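Local coordinates for protein putative aminopeptidase (Leishmania major, PDB 5NTH) that probably acts as a manganese-dependent metalloaminopeptidase of the M17 leucyl aminopeptidase family, removing residues from the N-terminus of peptides, at residues 32-37 against 205-210. Sequence-based numbering, arbitrary orientation.
Sequences VTFTDI and ELEAIC
Leu-206 CD1 lies over one face of the Phe-34 ring, 4.1 Å above its plane and near the ring's outer atoms, closest to Phe-34 CE2. Cys-210 SG sits at the ring edge, close to the plane. This is a sulfur-aromatic contact, with SG 5.0 Å from the ring centroid and 78° off the ring normal. In this M17 aminopeptidase the contact packs strand 32-34, at the border of the mixed sheet of the macro-like N-terminal region, on helix 203-221. The chain then continues into the catalytic part, consistent with a contact near the junction. The two short segments run nearly antiparallel, at 166°, with axes 8.8 Å apart at closest approach.

Val-32 and Phe-34 both point to the helix, while Thr-33 between them points away and its OG1 is hydrogen-bonded to ND2 of Asn-182. The Phe-34 and Leu-206 side chains cross at about a right angle. The ring tip meets the base of the leucine, with Phe-34 CZ 3.7 Å from Leu-206 CB. Glu-207 touches the ring with its aliphatic CG, 4.3 Å from Phe-34 CD1. No hydrogen bond links the segments, and the contact is mostly buried and apolar. Ala-152 of helix 148-156 touches Phe-34, Leu-206 and Cys-210. Phe-34 also packs on Phe-191. The two manganese sites and the actinonin pocket lie away from this contact.

Cys-210 SG is anti to the carbonyl carbon (chi1 -72°), beside the backbone N, which brings the sulfur against both strand side chains. SG is 3.8 Å from Phe-34 CZ and 3.9 Å from Val-32 CG1.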
loop_
_atom_site.group_PDB
_atom_site.type_symbol
_atom_site.label_atom_id
_atom_site.label_comp_id
_atom_site.label_asym_id
_atom_site.label_seq_id
_atom_site.Cartn_x
_atom_site.Cartn_y
_atom_site.Cartn_z
ATOM N N VAL A 32 30.757 29.777 -19.895
ATOM C CA VAL A 32 32.042 29.129 -19.855
ATOM C C VAL A 32 32.926 29.692 -20.966
ATOM O O VAL A 32 32.497 29.891 -22.112
ATOM C CB VAL A 32 31.895 27.621 -20.000
ATOM C CG1 VAL A 32 33.245 26.942 -19.911
ATOM C CG2 VAL A 32 30.991 27.107 -18.897
ATOM N N THR A 33 34.171 29.954 -20.599
ATOM C CA THR A 33 35.179 30.378 -21.535
ATOM C C THR A 33 36.380 29.477 -21.373
ATOM O O THR A 33 36.548 28.784 -20.356
ATOM C CB THR A 33 35.577 31.857 -21.306
ATOM O OG1 THR A 33 36.150 32.046 -19.991
ATOM C CG2 THR A 33 34.368 32.751 -21.501
ATOM N N PHE A 34 37.234 29.502 -22.379
ATOM C CA PHE A 34 38.479 28.785 -22.280
ATOM C C PHE A 34 39.615 29.765 -22.529
ATOM O O PHE A 34 39.477 30.707 -23.311
ATOM C CB PHE A 34 38.497 27.638 -23.286
ATOM C CG PHE A 34 37.362 26.655 -23.110
ATOM C CD1 PHE A 34 36.091 26.955 -23.579
ATOM C CD2 PHE A 34 37.572 25.430 -22.478
ATOM C CE1 PHE A 34 35.061 26.060 -23.423
ATOM C CE2 PHE A 34 36.536 24.537 -22.290
ATOM C CZ PHE A 34 35.273 24.852 -22.764
ATOM N N THR A 35 40.734 29.544 -21.857
ATOM C CA THR A 35 41.912 30.390 -22.017
ATOM C C THR A 35 43.107 29.483 -22.229
ATOM O O THR A 35 43.287 28.501 -21.516
ATOM C CB THR A 35 42.111 31.311 -20.778
ATOM O OG1 THR A 35 41.087 32.322 -20.760
ATOM C CG2 THR A 35 43.496 32.008 -20.788
ATOM N N ASP A 36 43.945 29.829 -23.190
ATOM C CA ASP A 36 45.075 28.995 -23.540
ATOM C C ASP A 36 46.076 29.024 -22.382
ATOM O O ASP A 36 46.527 30.090 -22.025
ATOM C CB ASP A 36 45.653 29.571 -24.837
ATOM C CG ASP A 36 46.903 28.845 -25.330
ATOM O OD1 ASP A 36 47.611 28.206 -24.504
ATOM O OD2 ASP A 36 47.163 28.937 -26.564
ATOM N N ILE A 37 46.417 27.884 -21.780
ATOM C CA ILE A 37 47.261 27.899 -20.556
ATOM C C ILE A 37 48.573 28.638 -20.760
ATOM O O ILE A 37 49.166 29.169 -19.812
ATOM C CB ILE A 37 47.606 26.500 -20.022
ATOM C CG1 ILE A 37 48.275 26.593 -18.646
ATOM C CG2 ILE A 37 48.543 25.744 -20.969
ATOM C CD1 ILE A 37 48.329 25.276 -17.895
ATOM N N GLU A 205 34.020 25.132 -31.044
ATOM C CA GLU A 205 33.250 23.921 -30.786
ATOM C C GLU A 205 32.975 23.691 -29.294
ATOM O O GLU A 205 31.839 23.457 -28.884
ATOM C CB GLU A 205 33.931 22.701 -31.409
ATOM C CG GLU A 205 33.479 22.478 -32.847
ATOM C CD GLU A 205 34.430 21.647 -33.710
ATOM O OE1 GLU A 205 35.640 22.034 -33.828
ATOM O OE2 GLU A 205 33.951 20.615 -34.287
ATOM N N LEU A 206 33.992 23.778 -28.469
ATOM C CA LEU A 206 33.776 23.566 -27.041
ATOM C C LEU A 206 32.766 24.571 -26.472
ATOM O O LEU A 206 31.951 24.212 -25.628
ATOM C CB LEU A 206 35.082 23.623 -26.276
ATOM C CG LEU A 206 36.099 22.586 -26.735
ATOM C CD1 LEU A 206 37.375 22.787 -25.944
ATOM C CD2 LEU A 206 35.597 21.158 -26.604
ATOM N N GLU A 207 32.801 25.810 -26.964
ATOM C CA GLU A 207 31.790 26.810 -26.622
ATOM C C GLU A 207 30.393 26.430 -27.126
ATOM O O GLU A 207 29.377 26.625 -26.430
ATOM C CB GLU A 207 32.214 28.184 -27.145
ATOM C CG GLU A 207 33.329 28.799 -26.303
ATOM C CD GLU A 207 34.168 29.860 -27.020
ATOM O OE1 GLU A 207 34.585 29.680 -28.182
ATOM O OE2 GLU A 207 34.439 30.896 -26.394
ATOM N N ALA A 208 30.328 25.900 -28.332
ATOM C CA ALA A 208 29.050 25.449 -28.854
ATOM C C ALA A 208 28.471 24.301 -28.010
ATOM O O ALA A 208 27.264 24.298 -27.746
ATOM C CB ALA A 208 29.197 25.039 -30.302
ATOM N N ILE A 209 29.333 23.363 -27.577
ATOM C CA ILE A 209 28.943 22.299 -26.622
ATOM C C ILE A 209 28.471 22.894 -25.292
ATOM O O ILE A 209 27.376 22.578 -24.822
ATOM C CB ILE A 209 30.072 21.275 -26.408
ATOM C CG1 ILE A 209 30.151 20.350 -27.613
ATOM C CG2 ILE A 209 29.822 20.395 -25.216
ATOM C CD1 ILE A 209 31.460 19.568 -27.689
ATOM N N CYS A 210 29.280 23.761 -24.692
ATOM C CA CYS A 210 28.912 24.381 -23.415
ATOM C C CYS A 210 27.563 25.061 -23.527
ATOM O O CYS A 210 26.704 24.813 -22.712
ATOM C CB CYS A 210 29.964 25.383 -22.955
ATOM S SG CYS A 210 31.474 24.580 -22.398
#